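Local coordinates for ABC transporter ATP-binding protein (Sulfolobus tokodaii, PDB 2PJZ) that probably binds and hydrolyses ATP as the nucleotide-binding subunit of an ABC transporter, possibly one for cobalt, at residues H165-S168 with R169-E173; V135-R138 with T139-L143. One frame throughout, in Å; residues are numbered along the deposited sequence. Where two conformers were deposited one is given.

Two side-chain turns on neighbouring helices are described here, and the helices pack directly against each other. Contact 2 comes first along the chain and runs through most of helix 131-144; contact 1 follows in helix 161-173, with strand 149-153 between the two helices. The centres of the two contacts lie about 11 Å apart. Where the helices touch, Ile167 CG1 meets Thr139 CG2 at 3.7 Å, and Leu143 CD1 reaches Tyr170 O at the same distance. Contact 1 belongs to a beta-alpha-beta unit of the mixed sheet. This packing brings the helix that starts in the apparent LSAGQ signature sequence, which carries contact 2, against the helix of the sheet's crossover.

Contact 1 (H165-S168 with R169-E173); sequences HVIS and RYIKE
Arg169 folds back alongside His165, one turn earlier in helix 161-173, the helical crossover between parallel strands 149-153 and 177-182 in the P-loop ATPase core. Its CB lies 3.5 Å from Val166 O. With CG beside the backbone N (chi1 -73°), the chain heads back toward the start of the helix, and CG passes 3.4 Å from His165 O, the same oxygen that accepts the Arg169 backbone N-H. CD stays near that carbonyl, which also faces one side of the guanidinium. The extended run from CG to NE then carries the end of the arginine to the histidine: NH1 rests on His165 CB at 3.5 Å, while NH2 comes to the ring edge, 3.8 Å from CD2. The two planes are 44° apart, so this is no stack. The imidazole has its own partner, since ND1 is hydrogen-bonded to Ala161 O, another turn back.

Elsewhere around the turn the character changes. The Ile171 N-H donates to Ile167 O at 2.9 Å in the carbonyl plane. Ile167 turns its side chain to helix 131-144, while Ile171 packs on Tyr191. Toward helix 105-114, Val166 and Tyr170 point the same way, CG1 lying 4.1 Å from CE2. On another side Lys172 bends at chi3, and NZ is bonded to Leu190 O and also donates to a water at 3.2 Å. Within the buried isoleucine pair, whose side chains touch obliquely, the closest side-chain approach is Ile167 CG1 to Ile171 CD1, 4.2 Å.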
ATOM      1  N   HIS A 165       0.010  13.279  -8.935  1.00 24.32           N
ATOM      2  CA  HIS A 165       1.357  13.469  -9.435  1.00 23.71           C
ATOM      3  C   HIS A 165       2.282  14.126  -8.439  1.00 23.12           C
ATOM      4  O   HIS A 165       3.453  13.738  -8.330  1.00 24.24           O
ATOM      5  CB  HIS A 165       1.312  14.243 -10.756  1.00 23.46           C
ATOM      6  CG  HIS A 165       1.033  13.355 -11.923  1.00 24.05           C
ATOM      7  ND1 HIS A 165      -0.219  12.831 -12.167  1.00 21.76           N
ATOM      8  CD2 HIS A 165       1.859  12.815 -12.849  1.00 21.75           C
ATOM      9  CE1 HIS A 165      -0.163  12.047 -13.228  1.00 21.68           C
ATOM     10  NE2 HIS A 165       1.089  12.006 -13.650  1.00 24.02           N
ATOM     11  N   VAL A 166       1.769  15.108  -7.709  1.00 21.91           N
ATOM     12  CA  VAL A 166       2.538  15.768  -6.657  1.00 21.38           C
ATOM     13  C   VAL A 166       2.894  14.780  -5.519  1.00 21.14           C
ATOM     14  O   VAL A 166       4.069  14.657  -5.136  1.00 21.09           O
ATOM     15  CB  VAL A 166       1.818  17.031  -6.128  1.00 20.97           C
ATOM     16  CG1 VAL A 166       2.552  17.600  -4.926  1.00 21.18           C
ATOM     17  CG2 VAL A 166       1.766  18.105  -7.239  1.00 21.87           C
ATOM     18  N   ILE A 167       1.897  14.048  -5.023  1.00 20.41           N
ATOM     19  CA  ILE A 167       2.145  13.119  -3.913  1.00 20.23           C
ATOM     20  C   ILE A 167       3.036  11.939  -4.348  1.00 19.72           C
ATOM     21  O   ILE A 167       3.822  11.444  -3.566  1.00 19.29           O
ATOM     22  CB  ILE A 167       0.823  12.659  -3.222  1.00 20.15           C
ATOM     23  CG1 ILE A 167       1.092  12.132  -1.799  1.00 20.49           C
ATOM     24  CG2 ILE A 167       0.089  11.615  -4.068  1.00 19.41           C
ATOM     25  CD1 ILE A 167       1.624  13.154  -0.843  1.00 20.72           C
ATOM     26  N   SER A 168       2.929  11.525  -5.609  1.00 19.97           N
ATOM     27  CA  SER A 168       3.753  10.446  -6.149  0.50 20.27           C
ATOM     28  C   SER A 168       5.224  10.839  -6.135  1.00 20.32           C
ATOM     29  O   SER A 168       6.079  10.016  -5.847  1.00 20.13           O
ATOM     30  CB  SER A 168       3.322  10.077  -7.567  0.50 19.94           C
ATOM     31  OG  SER A 168       4.038   8.958  -8.049  0.50 20.27           O
ATOM     32  N   ARG A 169       5.505  12.100  -6.447  1.00 20.41           N
ATOM     33  CA  ARG A 169       6.869  12.620  -6.409  1.00 21.55           C
ATOM     34  C   ARG A 169       7.429  12.483  -4.987  1.00 20.27           C
ATOM     35  O   ARG A 169       8.564  12.053  -4.802  1.00 19.41           O
ATOM     36  CB  ARG A 169       6.949  14.068  -6.982  1.00 22.37           C
ATOM     37  CG  ARG A 169       6.796  14.061  -8.556  1.00 24.40           C
ATOM     38  CD  ARG A 169       6.482  15.420  -9.338  1.00 25.91           C
ATOM     39  NE  ARG A 169       6.150  15.093 -10.755  1.00 30.99           N
ATOM     40  CZ  ARG A 169       5.055  15.489 -11.435  1.00 34.91           C
ATOM     41  NH1 ARG A 169       4.172  16.321 -10.883  1.00 36.94           N
ATOM     42  NH2 ARG A 169       4.855  15.076 -12.696  1.00 33.52           N
ATOM     43  N   TYR A 170       6.613  12.778  -3.977  1.00 19.28           N
ATOM     44  CA  TYR A 170       7.083  12.647  -2.580  1.00 19.21           C
ATOM     45  C   TYR A 170       7.208  11.190  -2.118  1.00 17.94           C
ATOM     46  O   TYR A 170       8.112  10.845  -1.353  1.00 17.63           O
ATOM     47  CB  TYR A 170       6.166  13.425  -1.646  1.00 20.51           C
ATOM     48  CG  TYR A 170       6.372  14.916  -1.731  1.00 22.45           C
ATOM     49  CD1 TYR A 170       7.602  15.482  -1.406  1.00 23.56           C
ATOM     50  CD2 TYR A 170       5.330  15.760  -2.108  1.00 24.14           C
ATOM     51  CE1 TYR A 170       7.798  16.853  -1.477  1.00 26.57           C
ATOM     52  CE2 TYR A 170       5.515  17.137  -2.185  1.00 25.86           C
ATOM     53  CZ  TYR A 170       6.745  17.670  -1.873  1.00 25.21           C
ATOM     54  OH  TYR A 170       6.911  19.036  -1.941  1.00 26.57           O
ATOM     55  N   ILE A 171       6.263  10.365  -2.555  1.00 17.14           N
ATOM     56  CA  ILE A 171       6.276   8.923  -2.276  1.00 17.36           C
ATOM     57  C   ILE A 171       7.567   8.329  -2.825  1.00 18.63           C
ATOM     58  O   ILE A 171       8.203   7.496  -2.187  1.00 17.93           O
ATOM     59  CB  ILE A 171       4.987   8.230  -2.867  1.00 17.06           C
ATOM     60  CG1 ILE A 171       3.767   8.637  -2.035  1.00 15.34           C
ATOM     61  CG2 ILE A 171       5.141   6.687  -2.954  1.00 17.37           C
ATOM     62  CD1 ILE A 171       2.405   8.238  -2.609  1.00 17.29           C
ATOM     63  N   LYS A 172       7.979   8.775  -4.007  1.00 18.85           N
ATOM     64  CA  LYS A 172       9.173   8.225  -4.632  1.00 20.87           C
ATOM     65  C   LYS A 172      10.462   8.729  -3.986  1.00 21.30           C
ATOM     66  O   LYS A 172      11.459   7.994  -3.920  1.00 20.95           O
ATOM     67  CB  LYS A 172       9.118   8.403  -6.154  1.00 19.82           C
ATOM     68  CG  LYS A 172       7.907   7.625  -6.771  1.00 21.04           C
ATOM     69  CD  LYS A 172       7.565   8.075  -8.215  1.00 24.29           C
ATOM     70  CE  LYS A 172       8.492   7.484  -9.256  1.00 26.43           C
ATOM     71  NZ  LYS A 172       7.976   7.869 -10.626  1.00 31.34           N
ATOM     72  N   GLU A 173      10.418   9.957  -3.467  1.00 21.14           N
ATOM     73  CA  GLU A 173      11.594  10.588  -2.860  1.00 22.58           C
ATOM     74  C   GLU A 173      11.838  10.167  -1.412  1.00 21.58           C
ATOM     75  O   GLU A 173      12.996  10.005  -1.000  1.00 21.55           O
ATOM     76  CB  GLU A 173      11.496  12.109  -2.953  1.00 22.28           C
ATOM     77  CG  GLU A 173      12.592  12.832  -2.159  1.00 28.00           C
ATOM     78  CD  GLU A 173      12.619  14.314  -2.402  1.00 34.19           C
ATOM     79  OE1 GLU A 173      11.581  14.853  -2.879  1.00 37.59           O
ATOM     80  OE2 GLU A 173      13.681  14.937  -2.109  1.00 36.82           O
TER
HETATM   81  O   HOH W   1       6.476  10.612  -9.926  1.00 44.24           O

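Contact 2 (V135-R138 with T139-L143); sequences VLVR and TSLAL
Ser140 grips the carbonyl of Leu136 twice. Its side chain turns back along the helix, with OG beside the backbone N (chi1 -65°), and donates to Leu136 O at 2.8 Å; the Ser140 backbone N-H reaches the same oxygen at 2.9 Å. The two donors arrive from opposite faces of the carbonyl plane; the buried hydroxyl thus spends its proton within its own helix. One position along, Leu141 and Val137 form the apolar counterpart: their side chains run in the same direction and meet at CD1 and CG1, 4.0 Å apart, while the Leu141 N-H gives a nearly straight bond of 2.8 Å to Val137 O. Thr139 likewise lies side by side with Val135, its OG1 4.0 Å from Val135 CG2.

Arg138 bends at chi3 and doubles back, laying one face of its guanidinium over Val135 CA, which sits 3.4 Å above the plane toward its rim. Ser134 OG holds NE and Asn79 O holds NH1. The same asparagine donates through ND2 to Thr139 OG1, so Asn79 positions two consecutive side chains of the helix.

Farther out, helices surround this turn. Val137 and Leu141 pack on helix 90-100, Ser140 reaches Phe108 and Met111 of helix 105-114, and Leu136, Thr139 and Ser140 all meet Ile167. Such a largely buried helix, beginning in the LSAGQ sequence and packed against helices 90-100, 105-114 and 161-173, is consistent with the helix that follows the signature motif in ABC ATPases.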
ATOM      1  N   VAL A 135      -6.439  11.748   2.979  1.00 17.09           N
ATOM      2  CA  VAL A 135      -5.331  10.877   2.526  1.00 16.09           C
ATOM      3  C   VAL A 135      -4.074  11.662   2.153  1.00 16.27           C
ATOM      4  O   VAL A 135      -2.956  11.223   2.449  1.00 15.43           O
ATOM      5  CB  VAL A 135      -5.725   9.824   1.442  1.00 16.82           C
ATOM      6  CG1 VAL A 135      -5.809  10.430   0.018  1.00 16.86           C
ATOM      7  CG2 VAL A 135      -4.703   8.671   1.427  1.00 15.06           C
ATOM      8  N   LEU A 136      -4.239  12.826   1.527  1.00 15.11           N
ATOM      9  CA  LEU A 136      -3.060  13.633   1.206  1.00 15.41           C
ATOM     10  C   LEU A 136      -2.367  14.093   2.451  1.00 14.81           C
ATOM     11  O   LEU A 136      -1.127  14.008   2.535  1.00 14.95           O
ATOM     12  CB  LEU A 136      -3.408  14.840   0.312  1.00 15.43           C
ATOM     13  CG  LEU A 136      -3.737  14.439  -1.134  1.00 16.40           C
ATOM     14  CD1 LEU A 136      -4.362  15.640  -1.890  1.00 17.81           C
ATOM     15  CD2 LEU A 136      -2.521  13.893  -1.864  1.00 16.54           C
ATOM     16  N   VAL A 137      -3.143  14.564   3.427  1.00 14.40           N
ATOM     17  CA  VAL A 137      -2.558  15.007   4.714  1.00 15.45           C
ATOM     18  C   VAL A 137      -1.871  13.823   5.440  1.00 14.76           C
ATOM     19  O   VAL A 137      -0.714  13.944   5.911  1.00 13.68           O
ATOM     20  CB  VAL A 137      -3.612  15.714   5.601  1.00 15.75           C
ATOM     21  CG1 VAL A 137      -3.135  15.889   7.064  1.00 17.30           C
ATOM     22  CG2 VAL A 137      -3.982  17.080   4.981  1.00 17.77           C
ATOM     23  N   ARG A 138      -2.556  12.675   5.487  1.00 13.68           N
ATOM     24  CA  ARG A 138      -1.999  11.497   6.174  1.00 13.49           C
ATOM     25  C   ARG A 138      -0.731  10.944   5.494  1.00 13.15           C
ATOM     26  O   ARG A 138       0.249  10.559   6.168  1.00 13.46           O
ATOM     27  CB  ARG A 138      -3.087  10.408   6.316  1.00 13.42           C
ATOM     28  CG  ARG A 138      -4.104  10.735   7.435  1.00 12.64           C
ATOM     29  CD  ARG A 138      -5.174   9.617   7.586  1.00 14.83           C
ATOM     30  NE  ARG A 138      -6.195   9.660   6.528  1.00 16.22           N
ATOM     31  CZ  ARG A 138      -6.293   8.791   5.523  1.00 18.40           C
ATOM     32  NH1 ARG A 138      -5.454   7.757   5.400  1.00 15.27           N
ATOM     33  NH2 ARG A 138      -7.268   8.943   4.632  1.00 19.34           N
ATOM     34  N   THR A 139      -0.730  10.913   4.169  1.00 13.11           N
ATOM     35  CA  THR A 139       0.482  10.513   3.437  1.00 13.12           C
ATOM     36  C   THR A 139       1.628  11.518   3.688  1.00 13.06           C
ATOM     37  O   THR A 139       2.784  11.132   3.922  1.00 12.53           O
ATOM     38  CB  THR A 139       0.198  10.307   1.930  1.00 13.16           C
ATOM     39  OG1 THR A 139      -0.758   9.249   1.767  1.00 14.36           O
ATOM     40  CG2 THR A 139       1.479   9.905   1.182  1.00 12.66           C
ATOM     41  N   SER A 140       1.299  12.804   3.685  1.00 12.42           N
ATOM     42  CA  SER A 140       2.284  13.842   3.943  1.00 12.95           C
ATOM     43  C   SER A 140       2.847  13.715   5.368  1.00 12.69           C
ATOM     44  O   SER A 140       4.060  13.796   5.568  1.00 13.16           O
ATOM     45  CB  SER A 140       1.667  15.234   3.693  1.00 13.60           C
ATOM     46  OG  SER A 140       1.344  15.382   2.330  1.00 15.53           O
ATOM     47  N   LEU A 141       1.986  13.494   6.352  1.00 12.37           N
ATOM     48  CA  LEU A 141       2.464  13.220   7.727  1.00 13.14           C
ATOM     49  C   LEU A 141       3.423  12.001   7.793  1.00 13.08           C
ATOM     50  O   LEU A 141       4.471  12.045   8.466  1.00 12.89           O
ATOM     51  CB  LEU A 141       1.275  12.983   8.661  1.00 13.16           C
ATOM     52  CG  LEU A 141       0.417  14.213   9.012  1.00 12.42           C
ATOM     53  CD1 LEU A 141      -0.922  13.744   9.542  1.00 13.09           C
ATOM     54  CD2 LEU A 141       1.110  15.136  10.041  1.00 14.68           C
ATOM     55  N   ALA A 142       3.040  10.921   7.119  1.00 12.52           N
ATOM     56  CA  ALA A 142       3.888   9.719   7.090  1.00 12.78           C
ATOM     57  C   ALA A 142       5.283  10.044   6.503  1.00 12.94           C
ATOM     58  O   ALA A 142       6.306   9.615   7.040  1.00 13.30           O
ATOM     59  CB  ALA A 142       3.217   8.612   6.307  1.00 11.32           C
ATOM     60  N   LEU A 143       5.312  10.802   5.405  1.00 12.34           N
ATOM     61  CA  LEU A 143       6.565  11.041   4.681  1.00 12.69           C
ATOM     62  C   LEU A 143       7.434  12.126   5.271  1.00 13.27           C
ATOM     63  O   LEU A 143       8.663  12.119   5.060  1.00 13.46           O
ATOM     64  CB  LEU A 143       6.306  11.345   3.200  1.00 12.47           C
ATOM     65  CG  LEU A 143       5.572  10.255   2.400  1.00 12.65           C
ATOM     66  CD1 LEU A 143       5.286  10.782   1.035  1.00 12.93           C
ATOM     67  CD2 LEU A 143       6.351   8.940   2.298  1.00 12.15           C
TER